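Local coordinates for protein aminotransferase, class IV (Brucella abortus, PDB 4TVI) that probably transfers the amino group between branched-chain amino acids (leucine, isoleucine, valine) and 2-oxoglutarate, using pyridoxal 5'-phosphate as its cofactor, at residues A[49-52]-A[57-60]; A[76-81]-A[106-111]; A[82-87]-A[239-244]. All blocks are in the same frame, centred on the assembly; numbering follows the deposited sequence.

Interaction 1 (A[49-52]-A[57-60]); sequences RILG and ATWL
Thr58 and Gly52 form the tight part of this contact, where the threonine hydroxyl OG1 donates a hydrogen bond to the glycine carbonyl oxygen O at 2.6 Å. The hydroxyl approaches Gly52 O at a C=O...OG1 angle of 149° and is tilted 17° from the carbonyl plane, so it meets the oxygen a little above that plane. In Thr58, OG1 stays beside the backbone N (chi1 -62°), with CG2 anti to it, which turns the hydroxyl toward Gly52. The methyl is brought along too: Thr58 CG2 lies alongside Gly52 O at 3.4 Å. Leu51 packs against the same hydroxyl, its CB 3.4 Å from Thr58 OG1, with the two side chains running antiparallel alongside one another. Toward Ala57 the fit is looser. There Leu51 CD2 and Ala57 CB meet at 4.2 Å, an apolar touch covered by Trp127 of strand 120-128, on which both side chains rest. The partly exposed Arg49 lies clear of the helix segment and pairs with Asp47 and with Glu129 of the second subunit. Gly52 N is bonded to Ser55 OG, so both peptide groups of the glycine are tied to the turn and the helix that follow it. The arrangement is a short strand-turn-helix connection at the dimer interface, where Arg49, Leu51 and Gly52 continue an antiparallel ladder into the second subunit.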
ATOM      1  N   ARG A  49       6.450  19.197  -1.520  1.00 19.11           N
ATOM      2  CA  ARG A  49       5.283  18.430  -1.943  1.00 19.03           C
ATOM      3  C   ARG A  49       5.555  17.763  -3.283  1.00 18.51           C
ATOM      4  O   ARG A  49       5.654  18.436  -4.309  1.00 17.08           O
ATOM      5  CB  ARG A  49       4.053  19.338  -2.019  1.00 19.15           C
ATOM      6  CG  ARG A  49       3.640  19.902  -0.673  1.00 22.54           C
ATOM      7  CD  ARG A  49       2.982  18.832   0.186  1.00 25.66           C
ATOM      8  NE  ARG A  49       3.562  18.773   1.525  1.00 26.65           N
ATOM      9  CZ  ARG A  49       3.052  18.073   2.536  1.00 24.96           C
ATOM     10  NH1 ARG A  49       1.937  17.372   2.367  1.00 17.68           N
ATOM     11  NH2 ARG A  49       3.658  18.077   3.719  1.00 20.37           N
ATOM     12  N   ILE A  50       5.660  16.436  -3.277  1.00 17.27           N
ATOM     13  CA  ILE A  50       6.114  15.718  -4.466  1.00 19.66           C
ATOM     14  C   ILE A  50       5.034  14.876  -5.155  1.00 18.89           C
ATOM     15  O   ILE A  50       5.160  14.563  -6.333  1.00 21.90           O
ATOM     16  CB  ILE A  50       7.315  14.801  -4.131  1.00 19.12           C
ATOM     17  CG1 ILE A  50       6.942  13.795  -3.045  1.00 13.97           C
ATOM     18  CG2 ILE A  50       8.508  15.637  -3.678  1.00 19.88           C
ATOM     19  CD1 ILE A  50       7.972  12.707  -2.844  1.00 13.45           C
ATOM     20  N   LEU A  51       3.982  14.514  -4.428  1.00 19.26           N
ATOM     21  CA  LEU A  51       2.899  13.704  -4.999  1.00 18.14           C
ATOM     22  C   LEU A  51       1.613  14.512  -5.188  1.00 21.05           C
ATOM     23  O   LEU A  51       1.127  15.157  -4.259  1.00 22.78           O
ATOM     24  CB  LEU A  51       2.615  12.481  -4.121  1.00 13.52           C
ATOM     25  CG  LEU A  51       3.244  11.167  -4.585  1.00 17.31           C
ATOM     26  CD1 LEU A  51       4.752  11.282  -4.685  1.00 14.45           C
ATOM     27  CD2 LEU A  51       2.850  10.006  -3.666  1.00 17.20           C
ATOM     28  N   GLY A  52       1.061  14.465  -6.396  1.00 20.29           N
ATOM     29  CA  GLY A  52      -0.126  15.231  -6.719  1.00 19.67           C
ATOM     30  C   GLY A  52      -1.423  14.573  -6.288  1.00 21.83           C
ATOM     31  O   GLY A  52      -1.478  13.365  -6.049  1.00 20.70           O
ATOM     32  N   ALA A  57       0.357   7.318  -8.079  1.00 15.57           N
ATOM     33  CA  ALA A  57       0.964   6.792  -6.862  1.00 14.52           C
ATOM     34  C   ALA A  57       0.221   7.243  -5.613  1.00 13.49           C
ATOM     35  O   ALA A  57       0.185   6.536  -4.606  1.00 13.99           O
ATOM     36  CB  ALA A  57       2.417   7.208  -6.780  1.00 16.05           C
ATOM     37  N   THR A  58      -0.381   8.421  -5.681  1.00 12.65           N
ATOM     38  CA  THR A  58      -1.000   9.008  -4.506  1.00 12.88           C
ATOM     39  C   THR A  58      -2.170   8.165  -3.983  1.00 13.89           C
ATOM     40  O   THR A  58      -2.260   7.895  -2.781  1.00 15.17           O
ATOM     41  CB  THR A  58      -1.471  10.440  -4.806  1.00 17.81           C
ATOM     42  OG1 THR A  58      -0.333  11.247  -5.145  1.00 19.84           O
ATOM     43  CG2 THR A  58      -2.175  11.043  -3.602  1.00 17.90           C
ATOM     44  N   TRP A  59      -3.054   7.720  -4.869  1.00 14.24           N
ATOM     45  CA  TRP A  59      -4.218   6.974  -4.399  1.00 16.26           C
ATOM     46  C   TRP A  59      -4.263   5.525  -4.883  1.00 17.06           C
ATOM     47  O   TRP A  59      -5.221   4.814  -4.594  1.00 15.48           O
ATOM     48  CB  TRP A  59      -5.510   7.697  -4.792  1.00 14.29           C
ATOM     49  CG  TRP A  59      -5.695   7.918  -6.264  1.00 18.45           C
ATOM     50  CD1 TRP A  59      -4.965   8.748  -7.073  1.00 19.32           C
ATOM     51  CD2 TRP A  59      -6.711   7.342  -7.093  1.00 20.32           C
ATOM     52  NE1 TRP A  59      -5.449   8.700  -8.357  1.00 18.78           N
ATOM     53  CE2 TRP A  59      -6.524   7.850  -8.395  1.00 20.62           C
ATOM     54  CE3 TRP A  59      -7.761   6.447  -6.861  1.00 22.34           C
ATOM     55  CZ2 TRP A  59      -7.346   7.487  -9.461  1.00 23.12           C
ATOM     56  CZ3 TRP A  59      -8.573   6.086  -7.919  1.00 24.21           C
ATOM     57  CH2 TRP A  59      -8.363   6.606  -9.203  1.00 26.17           C
ATOM     58  N   LEU A  60      -3.225   5.078  -5.590  1.00 18.20           N
ATOM     59  CA  LEU A  60      -3.186   3.697  -6.069  1.00 18.24           C
ATOM     60  C   LEU A  60      -1.887   2.976  -5.657  1.00 17.99           C
ATOM     61  O   LEU A  60      -1.688   1.805  -5.977  1.00 17.93           O
ATOM     62  CB  LEU A  60      -3.389   3.664  -7.589  1.00 18.03           C
ATOM     63  CG  LEU A  60      -4.792   4.123  -8.027  1.00 18.43           C
ATOM     64  CD1 LEU A  60      -4.899   4.312  -9.538  1.00 17.86           C
ATOM     65  CD2 LEU A  60      -5.896   3.170  -7.526  1.00 19.19           C
TER

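Interaction 2 (A[76-81]-A[106-111]); sequences PDLDRH and LAREGL
The guanidinium of Arg108, which lies over Leu78, is gripped by two polar partners just outside the contact: NH2 forms a salt bridge with Glu104, one turn earlier on helix 100-111, and NH1 is hydrogen-bonded to Thr75 OG1, just ahead of the other segment. With the group so held, one of its faces is laid on the methyl Leu78 CD2, which sits over the centre of the guanidinium, 3.8 Å from Arg108 CZ. The arginine chain runs extended from CG to NE and then turns at its last torsion (chi4 -84°), presenting a flat face to the leucine. Nearer the backbone, Arg108 CG approaches the same methyl, Leu78 CD2, at 4.1 Å. The two side chains run antiparallel past each other. Leu78 has CG anti to its backbone N (chi1 172°), and this swings the branched end, CD2 foremost, toward the second helix, where Leu78 CD2 also reaches Ala107 CB at 4.3 Å. Beneath, Leu78 rests on Ala68 of strand 64-70 and Ala107 on Leu147 of strand 143-151, so the start of helix 78-91 and the end of helix 100-111 pack together on the five-stranded sheet. The contact is thus apolar toward the sheet and polar on its outer side: dispersion with a methyl probably stabilises one face of a charged group, while the acid and hydroxyl at its nitrogens help to hold it over the buried leucine.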
ATOM      1  N   PRO A  76      27.936   3.494   5.222  1.00 15.96           N
ATOM      2  CA  PRO A  76      28.072   2.063   4.914  1.00 16.33           C
ATOM      3  C   PRO A  76      26.930   1.510   4.073  1.00 14.69           C
ATOM      4  O   PRO A  76      25.764   1.825   4.319  1.00 13.98           O
ATOM      5  CB  PRO A  76      28.098   1.405   6.298  1.00 15.05           C
ATOM      6  CG  PRO A  76      27.457   2.391   7.210  1.00 17.08           C
ATOM      7  CD  PRO A  76      27.852   3.736   6.670  1.00 14.35           C
ATOM      8  N   ASP A  77      27.289   0.710   3.073  1.00 14.66           N
ATOM      9  CA  ASP A  77      26.331   0.027   2.207  1.00 16.04           C
ATOM     10  C   ASP A  77      25.392   0.989   1.482  1.00 16.42           C
ATOM     11  O   ASP A  77      24.283   0.606   1.095  1.00 15.59           O
ATOM     12  CB  ASP A  77      25.512  -0.999   3.006  1.00 15.92           C
ATOM     13  CG  ASP A  77      26.253  -2.320   3.196  1.00 19.11           C
ATOM     14  OD1 ASP A  77      27.008  -2.712   2.282  1.00 20.03           O
ATOM     15  OD2 ASP A  77      26.086  -2.963   4.259  1.00 17.41           O
ATOM     16  N   LEU A  78      25.832   2.230   1.297  1.00 16.16           N
ATOM     17  CA  LEU A  78      25.072   3.192   0.497  1.00 18.63           C
ATOM     18  C   LEU A  78      24.870   2.655  -0.919  1.00 19.39           C
ATOM     19  O   LEU A  78      23.836   2.894  -1.542  1.00 19.21           O
ATOM     20  CB  LEU A  78      25.767   4.558   0.453  1.00 13.81           C
ATOM     21  CG  LEU A  78      25.159   5.594  -0.503  1.00 13.95           C
ATOM     22  CD1 LEU A  78      23.685   5.839  -0.179  1.00 13.90           C
ATOM     23  CD2 LEU A  78      25.942   6.903  -0.454  1.00 14.55           C
ATOM     24  N   ASP A  79      25.868   1.938  -1.429  1.00 19.05           N
ATOM     25  CA  ASP A  79      25.790   1.413  -2.784  1.00 17.14           C
ATOM     26  C   ASP A  79      24.717   0.335  -2.890  1.00 16.40           C
ATOM     27  O   ASP A  79      23.961   0.302  -3.862  1.00 16.17           O
ATOM     28  CB  ASP A  79      27.149   0.869  -3.241  1.00 15.47           C
ATOM     29  CG  ASP A  79      27.742  -0.152  -2.272  1.00 19.36           C
ATOM     30  OD1 ASP A  79      27.368  -0.162  -1.083  1.00 22.34           O
ATOM     31  OD2 ASP A  79      28.599  -0.947  -2.708  1.00 20.29           O
ATOM     32  N   ARG A  80      24.637  -0.530  -1.882  1.00 14.33           N
ATOM     33  CA  ARG A  80      23.643  -1.601  -1.883  1.00 16.93           C
ATOM     34  C   ARG A  80      22.229  -1.044  -1.738  1.00 15.13           C
ATOM     35  O   ARG A  80      21.310  -1.482  -2.423  1.00 14.06           O
ATOM     36  CB  ARG A  80      23.919  -2.608  -0.762  1.00 15.35           C
ATOM     37  CG  ARG A  80      25.285  -3.275  -0.836  1.00 17.78           C
ATOM     38  CD  ARG A  80      25.270  -4.594  -0.090  1.00 18.56           C
ATOM     39  NE  ARG A  80      24.402  -5.581  -0.737  1.00 20.73           N
ATOM     40  CZ  ARG A  80      23.980  -6.699  -0.153  1.00 21.52           C
ATOM     41  NH1 ARG A  80      24.337  -6.968   1.096  1.00 22.90           N
ATOM     42  NH2 ARG A  80      23.200  -7.546  -0.813  1.00 19.21           N
ATOM     43  N   HIS A  81      22.065  -0.077  -0.842  1.00 17.76           N
ATOM     44  CA  HIS A  81      20.771   0.565  -0.638  1.00 18.48           C
ATOM     45  C   HIS A  81      20.316   1.309  -1.892  1.00 19.10           C
ATOM     46  O   HIS A  81      19.127   1.321  -2.217  1.00 16.67           O
ATOM     47  CB  HIS A  81      20.828   1.518   0.560  1.00 17.48           C
ATOM     48  CG  HIS A  81      20.806   0.826   1.888  1.00 16.23           C
ATOM     49  ND1 HIS A  81      19.700   0.144   2.354  1.00 16.22           N
ATOM     50  CD2 HIS A  81      21.749   0.711   2.854  1.00 16.37           C
ATOM     51  CE1 HIS A  81      19.961  -0.354   3.548  1.00 15.53           C
ATOM     52  NE2 HIS A  81      21.201  -0.026   3.874  1.00 14.30           N
ATOM     53  N   LEU A 106      24.361  11.183  -6.333  1.00 19.86           N
ATOM     54  CA  LEU A 106      23.437  12.253  -5.975  1.00 20.40           C
ATOM     55  C   LEU A 106      23.304  12.374  -4.455  1.00 20.07           C
ATOM     56  O   LEU A 106      23.272  13.479  -3.909  1.00 18.02           O
ATOM     57  CB  LEU A 106      22.071  11.998  -6.612  1.00 17.75           C
ATOM     58  CG  LEU A 106      21.036  13.114  -6.494  1.00 21.48           C
ATOM     59  CD1 LEU A 106      21.505  14.344  -7.253  1.00 21.15           C
ATOM     60  CD2 LEU A 106      19.686  12.637  -7.004  1.00 20.33           C
ATOM     61  N   ALA A 107      23.236  11.232  -3.778  1.00 19.60           N
ATOM     62  CA  ALA A 107      23.163  11.211  -2.320  1.00 21.56           C
ATOM     63  C   ALA A 107      24.373  11.903  -1.694  1.00 22.11           C
ATOM     64  O   ALA A 107      24.233  12.710  -0.773  1.00 21.69           O
ATOM     65  CB  ALA A 107      23.054   9.781  -1.817  1.00 21.39           C
ATOM     66  N   ARG A 108      25.561  11.596  -2.207  1.00 16.49           N
ATOM     67  CA  ARG A 108      26.786  12.173  -1.666  1.00 17.85           C
ATOM     68  C   ARG A 108      26.828  13.682  -1.889  1.00 19.82           C
ATOM     69  O   ARG A 108      27.361  14.427  -1.064  1.00 18.74           O
ATOM     70  CB  ARG A 108      28.024  11.511  -2.281  1.00 17.51           C
ATOM     71  CG  ARG A 108      28.120  10.018  -1.979  1.00 16.80           C
ATOM     72  CD  ARG A 108      29.511   9.462  -2.248  1.00 17.26           C
ATOM     73  NE  ARG A 108      29.532   8.012  -2.061  1.00 18.18           N
ATOM     74  CZ  ARG A 108      29.693   7.402  -0.890  1.00 20.21           C
ATOM     75  NH1 ARG A 108      29.846   8.114   0.220  1.00 19.95           N
ATOM     76  NH2 ARG A 108      29.688   6.076  -0.828  1.00 20.57           N
ATOM     77  N   GLU A 109      26.266  14.123  -3.008  1.00 21.45           N
ATOM     78  CA  GLU A 109      26.189  15.546  -3.305  1.00 23.51           C
ATOM     79  C   GLU A 109      25.254  16.226  -2.313  1.00 21.53           C
ATOM     80  O   GLU A 109      25.572  17.284  -1.765  1.00 20.63           O
ATOM     81  CB  GLU A 109      25.717  15.777  -4.746  1.00 24.04           C
ATOM     82  CG  GLU A 109      26.751  15.400  -5.796  1.00 28.27           C
ATOM     83  CD  GLU A 109      26.224  15.464  -7.216  1.00 31.56           C
ATOM     84  OE1 GLU A 109      24.996  15.613  -7.399  1.00 33.46           O
ATOM     85  OE2 GLU A 109      27.042  15.357  -8.156  1.00 31.51           O
ATOM     86  N   GLY A 110      24.118  15.589  -2.054  1.00 21.15           N
ATOM     87  CA  GLY A 110      23.127  16.146  -1.154  1.00 21.86           C
ATOM     88  C   GLY A 110      23.636  16.258   0.268  1.00 23.10           C
ATOM     89  O   GLY A 110      23.325  17.223   0.967  1.00 19.94           O
ATOM     90  N   LEU A 111      24.422  15.270   0.690  1.00 18.10           N
ATOM     91  CA  LEU A 111      24.968  15.253   2.040  1.00 21.75           C
ATOM     92  C   LEU A 111      25.834  16.481   2.292  1.00 23.76           C
ATOM     93  O   LEU A 111      25.915  16.971   3.417  1.00 24.42           O
ATOM     94  CB  LEU A 111      25.787  13.983   2.280  1.00 19.85           C
ATOM     95  CG  LEU A 111      25.030  12.650   2.271  1.00 20.72           C
ATOM     96  CD1 LEU A 111      25.993  11.484   2.527  1.00 18.17           C
ATOM     97  CD2 LEU A 111      23.864  12.644   3.263  1.00 16.97           C
TER

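Interaction 3 (A[82-87]-A[239-244]); sequences SARAND and NGITRQ
Van der Waals contact joins Arg84 and Ile241, which come from opposite directions: Ile241 CD1 sits over the centre of one face of the guanidinium, 3.9 Å from Arg84 CZ, and Ile241 CG1 lies 3.7 Å from Arg84 NH1. The arginine points CG away from its backbone N and then bends at chi3 (62°), which brings the flat group across the isoleucine. Water-mediated contact uses the edge. A water in the guanidinium plane accepts from Arg84 NH1 at 3.0 Å and donates to Asn239 O at 2.8 Å. That carbonyl also receives Gln244 NE2 at 2.9 Å, from well above its plane (48°), tying the loop to the first turn of helix 241-252. The salt bridge and the phosphate bonds lie outside the two segments: Arg84 NE pairs with Asp66, while Arg84 NH1 and Ile241 N both hydrogen-bond phosphate oxygen OP1 of the cofactor carried by the modified lysine at position 180, and Thr242 OG1 hydrogen-bonds OP2. Cationic arginine and helix N-terminus, with Gly240 at the N-cap, therefore converge on one phosphate, whose negative charge both would be expected to stabilise.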
ATOM      1  N   SER A  82      21.265   1.924  -2.594  1.00 19.21           N
ATOM      2  CA  SER A  82      20.957   2.628  -3.837  1.00 18.25           C
ATOM      3  C   SER A  82      20.468   1.653  -4.895  1.00 18.97           C
ATOM      4  O   SER A  82      19.496   1.926  -5.609  1.00 17.29           O
ATOM      5  CB  SER A  82      22.180   3.386  -4.352  1.00 13.39           C
ATOM      6  OG  SER A  82      22.580   4.375  -3.423  1.00 13.39           O
ATOM      7  N   ALA A  83      21.133   0.504  -4.976  1.00 16.40           N
ATOM      8  CA  ALA A  83      20.786  -0.505  -5.966  1.00 14.65           C
ATOM      9  C   ALA A  83      19.404  -1.100  -5.704  1.00 16.07           C
ATOM     10  O   ALA A  83      18.663  -1.390  -6.642  1.00 19.24           O
ATOM     11  CB  ALA A  83      21.835  -1.605  -5.990  1.00 16.56           C
ATOM     12  N   ARG A  84      19.061  -1.303  -4.435  1.00 13.44           N
ATOM     13  CA  ARG A  84      17.801  -1.961  -4.118  1.00 13.79           C
ATOM     14  C   ARG A  84      16.610  -1.090  -4.479  1.00 14.23           C
ATOM     15  O   ARG A  84      15.552  -1.608  -4.834  1.00 13.38           O
ATOM     16  CB  ARG A  84      17.732  -2.345  -2.637  1.00 15.78           C
ATOM     17  CG  ARG A  84      16.523  -3.231  -2.301  1.00 12.21           C
ATOM     18  CD  ARG A  84      16.588  -3.750  -0.872  1.00 12.09           C
ATOM     19  NE  ARG A  84      16.550  -2.669   0.107  1.00 15.83           N
ATOM     20  CZ  ARG A  84      16.710  -2.844   1.415  1.00 16.88           C
ATOM     21  NH1 ARG A  84      16.938  -4.059   1.900  1.00 18.07           N
ATOM     22  NH2 ARG A  84      16.657  -1.804   2.238  1.00 13.64           N
ATOM     23  N   ALA A  85      16.787   0.231  -4.417  1.00 15.55           N
ATOM     24  CA  ALA A  85      15.717   1.147  -4.807  1.00 16.43           C
ATOM     25  C   ALA A  85      15.277   0.867  -6.240  1.00 16.81           C
ATOM     26  O   ALA A  85      14.081   0.847  -6.535  1.00 16.67           O
ATOM     27  CB  ALA A  85      16.159   2.599  -4.658  1.00 14.20           C
ATOM     28  N   ASN A  86      16.243   0.627  -7.126  1.00 15.54           N
ATOM     29  CA  ASN A  86      15.920   0.287  -8.508  1.00 16.15           C
ATOM     30  C   ASN A  86      15.242  -1.072  -8.612  1.00 18.21           C
ATOM     31  O   ASN A  86      14.313  -1.247  -9.404  1.00 16.59           O
ATOM     32  CB  ASN A  86      17.171   0.322  -9.385  1.00 14.14           C
ATOM     33  CG  ASN A  86      17.635   1.739  -9.669  1.00 17.64           C
ATOM     34  OD1 ASN A  86      16.925   2.701  -9.378  1.00 15.96           O
ATOM     35  ND2 ASN A  86      18.820   1.875 -10.253  1.00 17.14           N
ATOM     36  N   ASP A  87      15.697  -2.029  -7.804  1.00 17.66           N
ATOM     37  CA  ASP A  87      15.054  -3.344  -7.764  1.00 18.36           C
ATOM     38  C   ASP A  87      13.592  -3.231  -7.343  1.00 17.65           C
ATOM     39  O   ASP A  87      12.707  -3.788  -7.992  1.00 18.66           O
ATOM     40  CB  ASP A  87      15.782  -4.281  -6.804  1.00 16.67           C
ATOM     41  CG  ASP A  87      17.173  -4.636  -7.276  1.00 21.96           C
ATOM     42  OD1 ASP A  87      17.430  -4.549  -8.496  1.00 25.04           O
ATOM     43  OD2 ASP A  87      18.009  -5.002  -6.421  1.00 22.35           O
ATOM     44  N   ASN A 239      15.034  -9.390   3.106  1.00 14.63           N
ATOM     45  CA  ASN A 239      16.352  -9.821   3.529  1.00 14.20           C
ATOM     46  C   ASN A 239      17.239  -8.593   3.611  1.00 14.85           C
ATOM     47  O   ASN A 239      17.919  -8.241   2.649  1.00 14.58           O
ATOM     48  CB  ASN A 239      16.915 -10.860   2.561  1.00 13.92           C
ATOM     49  CG  ASN A 239      18.278 -11.377   2.984  1.00 13.82           C
ATOM     50  OD1 ASN A 239      18.814 -10.985   4.021  1.00 12.47           O
ATOM     51  ND2 ASN A 239      18.836 -12.281   2.188  1.00 13.98           N
ATOM     52  N   GLY A 240      17.217  -7.946   4.771  1.00 15.74           N
ATOM     53  CA  GLY A 240      17.834  -6.643   4.937  1.00 16.62           C
ATOM     54  C   GLY A 240      19.298  -6.575   4.578  1.00 18.14           C
ATOM     55  O   GLY A 240      20.032  -7.555   4.700  1.00 18.61           O
ATOM     56  N   ILE A 241      19.718  -5.405   4.114  1.00 18.24           N
ATOM     57  CA  ILE A 241      21.115  -5.162   3.787  1.00 16.57           C
ATOM     58  C   ILE A 241      21.965  -5.088   5.054  1.00 15.73           C
ATOM     59  O   ILE A 241      23.099  -5.575   5.082  1.00 16.07           O
ATOM     60  CB  ILE A 241      21.265  -3.870   2.966  1.00 16.97           C
ATOM     61  CG1 ILE A 241      20.673  -4.080   1.572  1.00 15.39           C
ATOM     62  CG2 ILE A 241      22.727  -3.456   2.856  1.00 18.29           C
ATOM     63  CD1 ILE A 241      20.583  -2.835   0.776  1.00 15.02           C
ATOM     64  N   THR A 242      21.412  -4.487   6.106  1.00 15.16           N
ATOM     65  CA  THR A 242      22.113  -4.417   7.386  1.00 16.64           C
ATOM     66  C   THR A 242      22.241  -5.819   7.969  1.00 16.71           C
ATOM     67  O   THR A 242      23.285  -6.187   8.506  1.00 12.27           O
ATOM     68  CB  THR A 242      21.388  -3.513   8.395  1.00 16.26           C
ATOM     69  OG1 THR A 242      20.886  -2.347   7.728  1.00 17.13           O
ATOM     70  CG2 THR A 242      22.341  -3.097   9.514  1.00 15.34           C
ATOM     71  N   ARG A 243      21.163  -6.588   7.846  1.00 10.68           N
ATOM     72  CA  ARG A 243      21.113  -7.986   8.279  1.00 14.13           C
ATOM     73  C   ARG A 243      22.240  -8.812   7.667  1.00 12.68           C
ATOM     74  O   ARG A 243      22.974  -9.496   8.381  1.00 13.52           O
ATOM     75  CB  ARG A 243      19.758  -8.601   7.905  1.00 15.57           C
ATOM     76  CG  ARG A 243      19.676 -10.121   8.061  1.00 14.82           C
ATOM     77  CD  ARG A 243      18.458 -10.665   7.328  1.00 16.64           C
ATOM     78  NE  ARG A 243      18.311 -12.102   7.517  1.00 19.05           N
ATOM     79  CZ  ARG A 243      18.953 -13.017   6.803  1.00 19.38           C
ATOM     80  NH1 ARG A 243      19.785 -12.646   5.832  1.00 18.13           N
ATOM     81  NH2 ARG A 243      18.765 -14.304   7.064  1.00 20.90           N
ATOM     82  N   GLN A 244      22.383  -8.727   6.347  1.00 12.38           N
ATOM     83  CA  GLN A 244      23.418  -9.466   5.632  1.00 14.87           C
ATOM     84  C   GLN A 244      24.814  -9.034   6.070  1.00 17.74           C
ATOM     85  O   GLN A 244      25.715  -9.860   6.187  1.00 20.37           O
ATOM     86  CB  GLN A 244      23.269  -9.270   4.122  1.00 17.16           C
ATOM     87  CG  GLN A 244      21.964  -9.796   3.540  1.00 18.24           C
ATOM     88  CD  GLN A 244      21.764  -9.366   2.099  1.00 19.66           C
ATOM     89  OE1 GLN A 244      22.704  -9.359   1.302  1.00 18.02           O
ATOM     90  NE2 GLN A 244      20.539  -8.983   1.763  1.00 21.01           N
TER
HETATM   91  O   HOH W   1      17.551  -6.618   0.368  1.00 28.32           O

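How the interactions relate
Interactions 2 and 3 share helix 78-91 and touch, with centres 13 Å apart. Arg80 NH2 of interaction 2 probably hydrogen-bonds Gln244 OE1 of interaction 3 at 2.8 Å, and His81 ND1 packs on Ile241 CD1 at 3.5 Å. The carboxylate of Asp66 that holds the arginine of interaction 3 also bonds His81 ND1, and so bridges the two contacts. One end of the helix thus rests on the five-stranded sheet through interaction 2, while its next turn reaches the cofactor phosphate in interaction 3. Interaction 1 stands apart, its centre 25 Å from that of interaction 2 and 24 Å from that of interaction 3; of the three, it alone meets the second subunit.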